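Local structure of StAR-related lipid transfer protein 5 (Homo sapiens, 2R55) at residues A32-Q37 and S61-G66; A43-C48 and G66-G71; V116-T121 and P158-K163. The protein probably binds cholesterol or other sterols through its START domain and may take part in the intracellular transport of these or other lipids. All blocks are in the same frame, centred on the assembly; numbering follows the deposited sequence.

Contact 1 (A32-Q37 and S61-G66); sequences AEKMLQ and SVEFPG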
loop_
_atom_site.group_PDB
_atom_site.type_symbol
_atom_site.label_atom_id
_atom_site.label_comp_id
_atom_site.label_asym_id
_atom_site.label_seq_id
_atom_site.Cartn_x
_atom_site.Cartn_y
_atom_site.Cartn_z
ATOM N N ALA A 32 -1.025 -5.439 11.174
ATOM C CA ALA A 32 -1.128 -6.697 10.460
ATOM C C ALA A 32 -2.386 -7.500 10.845
ATOM O O ALA A 32 -3.041 -8.082 9.970
ATOM C CB ALA A 32 0.122 -7.527 10.696
ATOM N N GLU A 33 -2.728 -7.530 12.134
ATOM C CA GLU A 33 -3.980 -8.177 12.579
ATOM C C GLU A 33 -5.203 -7.621 11.841
ATOM O O GLU A 33 -6.028 -8.396 11.351
ATOM C CB GLU A 33 -4.153 -8.113 14.102
ATOM C CG GLU A 33 -3.522 -9.306 14.824
ATOM C CD GLU A 33 -3.017 -8.977 16.240
ATOM O OE1 GLU A 33 -3.541 -8.020 16.887
ATOM O OE2 GLU A 33 -2.084 -9.684 16.697
ATOM N N LYS A 34 -5.283 -6.287 11.723
ATOM C CA LYS A 34 -6.366 -5.639 10.984
ATOM C C LYS A 34 -6.320 -5.973 9.501
ATOM O O LYS A 34 -7.333 -6.232 8.862
ATOM C CB LYS A 34 -6.319 -4.124 11.186
ATOM C CG LYS A 34 -6.981 -3.691 12.484
ATOM C CD LYS A 34 -6.578 -2.288 12.821
ATOM C CE LYS A 34 -7.189 -1.824 14.118
ATOM N NZ LYS A 34 -6.833 -0.397 14.268
ATOM N N MET A 35 -5.117 -5.964 8.963
ATOM C CA MET A 35 -4.907 -6.328 7.597
ATOM C C MET A 35 -5.389 -7.747 7.340
ATOM O O MET A 35 -6.114 -7.997 6.384
ATOM C CB MET A 35 -3.445 -6.140 7.263
ATOM C CG MET A 35 -3.128 -4.705 6.901
ATOM S SD MET A 35 -3.656 -4.330 5.221
ATOM C CE MET A 35 -2.489 -5.291 4.276
ATOM N N LEU A 36 -5.048 -8.660 8.231
ATOM C CA LEU A 36 -5.527 -10.026 8.118
ATOM C C LEU A 36 -7.058 -10.093 8.070
ATOM O O LEU A 36 -7.632 -10.837 7.262
ATOM C CB LEU A 36 -4.949 -10.902 9.232
ATOM C CG LEU A 36 -5.014 -12.422 8.995
ATOM C CD1 LEU A 36 -4.382 -12.808 7.640
ATOM C CD2 LEU A 36 -4.402 -13.242 10.161
ATOM N N GLN A 37 -7.716 -9.291 8.906
ATOM C CA GLN A 37 -9.167 -9.267 8.929
ATOM C C GLN A 37 -9.738 -8.655 7.641
ATOM O O GLN A 37 -10.726 -9.169 7.106
ATOM C CB GLN A 37 -9.708 -8.619 10.220
ATOM C CG GLN A 37 -10.796 -9.464 10.967
ATOM C CD GLN A 37 -10.381 -10.935 11.220
ATOM O OE1 GLN A 37 -9.182 -11.265 11.317
ATOM N NE2 GLN A 37 -11.380 -11.822 11.332
ATOM N N SER A 61 -14.047 3.060 5.746
ATOM C CA SER A 61 -13.039 2.832 6.763
ATOM C C SER A 61 -13.658 3.088 8.110
ATOM O O SER A 61 -14.558 3.932 8.207
ATOM C CB SER A 61 -11.910 3.827 6.570
ATOM O OG SER A 61 -11.289 4.141 7.799
ATOM N N VAL A 62 -13.206 2.352 9.131
ATOM C CA VAL A 62 -13.533 2.684 10.529
ATOM C C VAL A 62 -12.393 3.520 11.166
ATOM O O VAL A 62 -12.507 3.969 12.298
ATOM C CB VAL A 62 -13.886 1.422 11.417
ATOM C CG1 VAL A 62 -15.061 0.652 10.839
ATOM C CG2 VAL A 62 -12.686 0.501 11.596
ATOM N N GLU A 63 -11.306 3.721 10.427
ATOM C CA GLU A 63 -10.148 4.464 10.923
ATOM C C GLU A 63 -10.281 5.990 10.780
ATOM O O GLU A 63 -9.672 6.720 11.559
ATOM C CB GLU A 63 -8.851 4.008 10.239
ATOM C CG GLU A 63 -8.471 2.501 10.363
ATOM C CD GLU A 63 -8.382 1.939 11.800
ATOM O OE1 GLU A 63 -8.175 2.687 12.769
ATOM O OE2 GLU A 63 -8.514 0.698 11.950
ATOM N N PHE A 64 -11.073 6.455 9.802
ATOM C CA PHE A 64 -11.211 7.877 9.458
ATOM C C PHE A 64 -12.466 8.050 8.580
ATOM O O PHE A 64 -12.998 7.058 8.088
ATOM C CB PHE A 64 -9.935 8.414 8.779
ATOM C CG PHE A 64 -9.846 8.162 7.290
ATOM C CD1 PHE A 64 -9.931 6.888 6.767
ATOM C CD2 PHE A 64 -9.634 9.224 6.415
ATOM C CE1 PHE A 64 -9.842 6.661 5.399
ATOM C CE2 PHE A 64 -9.526 9.016 5.024
ATOM C CZ PHE A 64 -9.634 7.737 4.518
ATOM N N PRO A 65 -12.952 9.304 8.392
ATOM C CA PRO A 65 -14.155 9.521 7.575
ATOM C C PRO A 65 -14.191 8.755 6.237
ATOM O O PRO A 65 -15.249 8.208 5.898
ATOM C CB PRO A 65 -14.130 11.025 7.316
ATOM C CG PRO A 65 -13.457 11.580 8.505
ATOM C CD PRO A 65 -12.413 10.582 8.902
ATOM N N GLY A 66 -13.060 8.681 5.516
ATOM C CA GLY A 66 -13.006 8.095 4.162
ATOM C C GLY A 66 -13.178 6.585 3.993
ATOM O O GLY A 66 -13.864 5.916 4.783
#
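The flat carboxylate of Glu63 is met by Lys34 on the syn side of OE2, with NZ standing 30° out of the carboxylate plane at 3.1 Å from OE2. The bond is also a salt bridge, and it favours one oxygen: NZ is 3.7 Å from OE1. The ring of Phe64 takes no part in the ion pair and packs within its own loop, with Gly66 N over the centre of one face, 3.4 Å above its plane; the same ring stacks with His172. This is the START (helix-grip) fold, and the contact joins the N-terminal helix 21-40 to the loop of the hairpin made by strands 54-60 and 67-75.

The two charged side chains reach for each other from opposite directions, bridging CA atoms of Lys34 and Glu63 that are 10.8 Å apart. Lys34 covers its share with a chain that stays extended beyond CG, whereas Glu63 folds at chi2 (-55°), swinging its carboxylate round to the amine. Both side chains also touch Pro173 of strand 167-180, and Glu63 touches His172 and His195 as well. It is a small surface bridge, with the ion pair as its substance.

The loop end is held by Ser61. Its N donates to Gly66 O across the hairpin, and its OG is bonded to His195 NE2. That same OG closes an ST turn by accepting from Glu63 N at 2.7 Å, and Phe64 N, 3.1 Å from Ser61 OG, extends it to an ST motif.

Contact 2 (A43-C48 and G66-G71); sequences AGWKIC and GNLYRG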
loop_
_atom_site.group_PDB
_atom_site.type_symbol
_atom_site.label_atom_id
_atom_site.label_comp_id
_atom_site.label_asym_id
_atom_site.label_seq_id
_atom_site.Cartn_x
_atom_site.Cartn_y
_atom_site.Cartn_z
ATOM N N ALA A 43 -17.670 -8.957 3.750
ATOM C CA ALA A 43 -18.789 -8.043 3.957
ATOM C C ALA A 43 -18.377 -6.594 3.778
ATOM O O ALA A 43 -17.180 -6.260 3.799
ATOM C CB ALA A 43 -19.403 -8.250 5.332
ATOM N N GLY A 44 -19.381 -5.737 3.608
ATOM C CA GLY A 44 -19.150 -4.321 3.399
ATOM C C GLY A 44 -18.718 -4.036 1.975
ATOM O O GLY A 44 -19.238 -3.119 1.367
ATOM N N TRP A 45 -17.791 -4.838 1.443
ATOM C CA TRP A 45 -17.174 -4.611 0.128
ATOM C C TRP A 45 -18.141 -4.362 -1.043
ATOM O O TRP A 45 -18.840 -5.290 -1.471
ATOM C CB TRP A 45 -16.252 -5.782 -0.251
ATOM C CG TRP A 45 -15.134 -6.041 0.700
ATOM C CD1 TRP A 45 -14.918 -7.184 1.397
ATOM C CD2 TRP A 45 -14.069 -5.147 1.055
ATOM N NE1 TRP A 45 -13.783 -7.068 2.168
ATOM C CE2 TRP A 45 -13.248 -5.823 1.980
ATOM C CE3 TRP A 45 -13.722 -3.840 0.670
ATOM C CZ2 TRP A 45 -12.109 -5.246 2.528
ATOM C CZ3 TRP A 45 -12.595 -3.263 1.225
ATOM C CH2 TRP A 45 -11.798 -3.963 2.139
ATOM N N LYS A 46 -18.148 -3.129 -1.572
ATOM C CA LYS A 46 -18.962 -2.784 -2.751
ATOM C C LYS A 46 -18.043 -2.545 -3.935
ATOM O O LYS A 46 -17.115 -1.743 -3.848
ATOM C CB LYS A 46 -19.833 -1.537 -2.521
ATOM C CG LYS A 46 -20.445 -1.370 -1.113
ATOM C CD LYS A 46 -21.883 -1.860 -1.049
ATOM C CE LYS A 46 -21.988 -3.290 -0.488
ATOM N NZ LYS A 46 -22.192 -3.314 1.000
ATOM N N ILE A 47 -18.307 -3.227 -5.045
ATOM C CA ILE A 47 -17.424 -3.198 -6.216
ATOM C C ILE A 47 -17.367 -1.829 -6.930
ATOM O O ILE A 47 -18.402 -1.177 -7.121
ATOM C CB ILE A 47 -17.815 -4.330 -7.217
ATOM C CG1 ILE A 47 -16.629 -4.728 -8.101
ATOM C CG2 ILE A 47 -19.044 -3.954 -8.045
ATOM C CD1 ILE A 47 -15.802 -5.881 -7.530
ATOM N N CYS A 48 -16.162 -1.393 -7.306
ATOM C CA CYS A 48 -15.999 -0.175 -8.112
ATOM C C CYS A 48 -16.018 -0.556 -9.583
ATOM O O CYS A 48 -16.929 -0.205 -10.336
ATOM C CB CYS A 48 -14.655 0.522 -7.862
ATOM S SG CYS A 48 -14.173 0.920 -6.189
ATOM N N GLY A 66 -13.060 8.681 5.516
ATOM C CA GLY A 66 -13.006 8.095 4.162
ATOM C C GLY A 66 -13.178 6.585 3.993
ATOM O O GLY A 66 -13.864 5.916 4.783
ATOM N N ASN A 67 -12.554 6.041 2.947
ATOM C CA ASN A 67 -12.774 4.652 2.571
ATOM C C ASN A 67 -11.527 3.773 2.633
ATOM O O ASN A 67 -10.403 4.272 2.692
ATOM C CB ASN A 67 -13.371 4.582 1.167
ATOM C CG ASN A 67 -14.681 5.366 1.032
ATOM O OD1 ASN A 67 -15.585 5.279 1.868
ATOM N ND2 ASN A 67 -14.791 6.114 -0.049
ATOM N N LEU A 68 -11.741 2.460 2.606
ATOM C CA LEU A 68 -10.671 1.489 2.437
ATOM C C LEU A 68 -10.881 0.813 1.101
ATOM O O LEU A 68 -12.005 0.425 0.779
ATOM C CB LEU A 68 -10.712 0.465 3.580
ATOM C CG LEU A 68 -9.995 -0.887 3.541
ATOM C CD1 LEU A 68 -8.476 -0.742 3.506
ATOM C CD2 LEU A 68 -10.429 -1.779 4.737
ATOM N N TYR A 69 -9.797 0.654 0.341
ATOM C CA TYR A 69 -9.832 0.105 -1.017
ATOM C C TYR A 69 -9.107 -1.236 -1.090
ATOM O O TYR A 69 -8.041 -1.408 -0.479
ATOM C CB TYR A 69 -9.219 1.102 -2.027
ATOM C CG TYR A 69 -10.100 2.302 -2.263
ATOM C CD1 TYR A 69 -9.965 3.460 -1.492
ATOM C CD2 TYR A 69 -11.096 2.273 -3.238
ATOM C CE1 TYR A 69 -10.806 4.568 -1.690
ATOM C CE2 TYR A 69 -11.939 3.373 -3.451
ATOM C CZ TYR A 69 -11.787 4.511 -2.672
ATOM O OH TYR A 69 -12.623 5.575 -2.877
ATOM N N ARG A 70 -9.680 -2.170 -1.849
ATOM C CA ARG A 70 -9.188 -3.523 -1.933
ATOM C C ARG A 70 -8.964 -3.900 -3.394
ATOM O O ARG A 70 -9.897 -3.878 -4.210
ATOM C CB ARG A 70 -10.210 -4.459 -1.298
ATOM C CG ARG A 70 -9.909 -5.972 -1.408
ATOM C CD ARG A 70 -11.201 -6.754 -1.378
ATOM N NE ARG A 70 -11.023 -8.119 -0.907
ATOM C CZ ARG A 70 -10.604 -9.130 -1.666
ATOM N NH1 ARG A 70 -10.287 -8.936 -2.949
ATOM N NH2 ARG A 70 -10.479 -10.340 -1.132
ATOM N N GLY A 71 -7.717 -4.227 -3.709
ATOM C CA GLY A 71 -7.340 -4.695 -5.032
ATOM C C GLY A 71 -7.052 -6.186 -4.997
ATOM O O GLY A 71 -6.389 -6.678 -4.081
#
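Leu68 is the first residue of 66-71 to touch Trp45: its CD2 lies 3.7 Å from Trp45 CH2, with CG of Leu68 almost as close. Its carbonyl takes part too, as Leu68 O sits in the indole plane at the ring edge, 3.8 Å from Trp45 CZ3. The Leu68 side chain also touches Phe193 and His195 on strand 188-197 and Tyr38 on helix 21-40.

Tyr69 starts off in the other direction, yet one edge of its ring comes back to Cys48, with CE2 4.3 Å from SG and the sulfur near the ring plane. Its ring also meets Phe211, and its side chain touches Pro212 and Met215, of helix 204-227, the C-terminal helix that the curved sheet of the START helix-grip fold grasps. Strand 54-60 runs between 46-49 and 67-75, antiparallel to both, so Trp45 and Cys48 meet their partners across an intervening strand, with no backbone hydrogen bond between the two segments.

With CG anti to the backbone N (chi1 175°) and the chain extended as far as NE, Arg70 then crosses one face of the indole at about a right angle, with its methylenes against that face: CB makes a CH-pi contact 4.0 Å from the centroid of Trp45's six-membered ring, and CD lies over the centre of the indole. The guanidinium is turned 75° from the ring plane, and with CZ 5.6 Å from the centroid of the Trp45 five-membered ring any cation-pi attraction is weak. Its charge is paired with Glu72 through NH1, while Trp45 NE1 donates to Asp41 O, which fixes the indole's polar edge.

Contact 3 (V116-T121 and P158-K163); sequences VSRTST and PLCPPK
Arg118, on the antiparallel strand 114-120, and Cys160, in the irregular loop between strands 148-154 and 167-180, have their CA atoms 7.7 Å apart, too far for the two backbones to pair, and side chains fill the interval.

Arg118 does most of the work. With its first two torsions both at 173°, the chain leaves the strand extended past the sulfur of Cys160 and bends at chi3 to present its guanidinium. Cys160 has SG anti to its own N (chi1 -169°), which sends the thiol at the arginine's aliphatic stem; SG is 3.3 Å from Arg118 CD and 4.0 Å from CB. Further out, Lys163 folds at chi2 and lays its methylenes over one face of the guanidinium: CE lies 3.8 Å above the plane, over its centre, and CG is 3.5 Å from Arg118 CZ. The lysine thus offers its greasy part to the flat group, crossing it obliquely.

Lys163 NZ is nonetheless 4.5 Å from Arg118 NH2. The cost of that like-charge approach is probably reduced by two acids of the flanking strands, since Arg118 NE is salt-bridged to Glu105 and NH1 to Asp133. Phe166 adds a cation-pi contact to the same group; these partners together probably balance the charge of the buried arginine and restrict its orientation. Cys160 in turn rests on Ile107 and Val135, and its carbonyl accepts from Arg168.

Ser117 and Arg118 point to opposite faces of the strand, with Arg118 heading away from the centre of the chain. Here loop 158-163 lies against the outward face of the curved sheet, which in the START helix-grip fold wraps round the C-terminal helix 204-227.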
loop_
_atom_site.group_PDB
_atom_site.type_symbol
_atom_site.label_atom_id
_atom_site.label_comp_id
_atom_site.label_asym_id
_atom_site.label_seq_id
_atom_site.Cartn_x
_atom_site.Cartn_y
_atom_site.Cartn_z
ATOM N N VAL A 116 10.492 2.436 9.843
ATOM C CA VAL A 116 9.721 3.656 9.627
ATOM C C VAL A 116 10.135 4.315 8.305
ATOM O O VAL A 116 11.320 4.579 8.077
ATOM C CB VAL A 116 9.870 4.624 10.819
ATOM C CG1 VAL A 116 9.013 5.865 10.624
ATOM C CG2 VAL A 116 9.495 3.911 12.120
ATOM N N SER A 117 9.158 4.554 7.433
ATOM C CA SER A 117 9.446 4.993 6.076
ATOM C C SER A 117 8.726 6.280 5.686
ATOM O O SER A 117 7.641 6.575 6.189
ATOM C CB SER A 117 9.099 3.894 5.077
ATOM O OG SER A 117 7.698 3.769 4.924
ATOM N N ARG A 118 9.356 7.042 4.795
ATOM C CA ARG A 118 8.752 8.218 4.191
ATOM C C ARG A 118 8.518 7.910 2.723
ATOM O O ARG A 118 9.405 7.409 2.044
ATOM C CB ARG A 118 9.662 9.443 4.355
ATOM C CG ARG A 118 9.193 10.704 3.617
ATOM C CD ARG A 118 10.045 11.892 3.974
ATOM N NE ARG A 118 10.247 12.756 2.818
ATOM C CZ ARG A 118 9.543 13.854 2.556
ATOM N NH1 ARG A 118 8.579 14.253 3.382
ATOM N NH2 ARG A 118 9.811 14.563 1.466
ATOM N N THR A 119 7.313 8.199 2.251
ATOM C CA THR A 119 6.929 7.951 0.872
ATOM C C THR A 119 6.424 9.255 0.241
ATOM O O THR A 119 5.573 9.938 0.816
ATOM C CB THR A 119 5.830 6.879 0.813
ATOM O OG1 THR A 119 6.286 5.696 1.485
ATOM C CG2 THR A 119 5.465 6.535 -0.628
ATOM N N SER A 120 6.948 9.593 -0.934
ATOM C CA SER A 120 6.539 10.793 -1.654
ATOM C C SER A 120 5.714 10.404 -2.868
ATOM O O SER A 120 6.140 9.582 -3.673
ATOM C CB SER A 120 7.751 11.600 -2.122
ATOM O OG SER A 120 8.687 11.830 -1.083
ATOM N N THR A 121 4.529 10.996 -2.979
ATOM C CA THR A 121 3.655 10.807 -4.131
ATOM C C THR A 121 3.806 12.057 -4.980
ATOM O O THR A 121 4.181 13.109 -4.461
ATOM C CB THR A 121 2.150 10.641 -3.710
ATOM O OG1 THR A 121 1.680 11.835 -3.059
ATOM C CG2 THR A 121 1.965 9.451 -2.787
ATOM N N PRO A 158 9.856 12.427 14.891
ATOM C CA PRO A 158 10.656 13.640 15.083
ATOM C C PRO A 158 11.784 13.891 14.073
ATOM O O PRO A 158 12.308 15.004 14.027
ATOM C CB PRO A 158 11.251 13.440 16.479
ATOM C CG PRO A 158 10.260 12.618 17.186
ATOM C CD PRO A 158 9.699 11.681 16.153
ATOM N N LEU A 159 12.162 12.890 13.281
ATOM C CA LEU A 159 13.217 13.079 12.272
ATOM C C LEU A 159 12.633 13.194 10.866
ATOM O O LEU A 159 13.351 13.186 9.868
ATOM C CB LEU A 159 14.261 11.955 12.356
ATOM C CG LEU A 159 15.572 12.025 11.562
ATOM C CD1 LEU A 159 16.447 13.239 11.945
ATOM C CD2 LEU A 159 16.329 10.711 11.722
ATOM N N CYS A 160 11.315 13.303 10.803
ATOM C CA CYS A 160 10.626 13.467 9.540
ATOM C C CYS A 160 9.326 14.277 9.708
ATOM O O CYS A 160 8.229 13.722 9.695
ATOM C CB CYS A 160 10.370 12.105 8.900
ATOM S SG CYS A 160 9.825 12.262 7.199
ATOM N N PRO A 161 9.454 15.607 9.860
ATOM C CA PRO A 161 8.289 16.456 10.059
ATOM C C PRO A 161 7.738 16.947 8.702
ATOM O O PRO A 161 8.313 16.593 7.664
ATOM C CB PRO A 161 8.854 17.603 10.903
ATOM C CG PRO A 161 10.358 17.595 10.665
ATOM C CD PRO A 161 10.698 16.399 9.830
ATOM N N PRO A 162 6.608 17.704 8.696
ATOM C CA PRO A 162 6.063 18.194 7.423
ATOM C C PRO A 162 7.093 18.937 6.597
ATOM O O PRO A 162 7.770 19.837 7.102
ATOM C CB PRO A 162 4.930 19.125 7.857
ATOM C CG PRO A 162 4.475 18.563 9.147
ATOM C CD PRO A 162 5.746 18.104 9.826
ATOM N N LYS A 163 7.219 18.521 5.342
ATOM C CA LYS A 163 8.212 19.042 4.423
ATOM C C LYS A 163 7.604 20.165 3.590
ATOM O O LYS A 163 6.412 20.135 3.257
ATOM C CB LYS A 163 8.732 17.928 3.512
ATOM C CG LYS A 163 9.760 16.991 4.154
ATOM C CD LYS A 163 11.193 17.346 3.749
ATOM C CE LYS A 163 12.177 16.205 4.035
ATOM N NZ LYS A 163 13.483 16.402 3.305
#

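Contact 3 is the buried one, contact 2 is partly buried, and contact 1 lies on the surface. Contacts 1 and 2 are neighbours, 11 Å between centres: they share Gly66, their segments alternate along the chain, and Ser61 of one packs on Asn67 and Leu68 of the other. Contacts 2 and 3 both reach the same large sheet, but on opposite sides of the chain's centre, with centres 27 Å apart. The chemistry follows the setting. At the surface the link is one salt bridge; at the sheet's edge an indole lies against aliphatic chain; and in contact 3 an arginine is buried among neighbouring acids, with sulfur and methylenes against it.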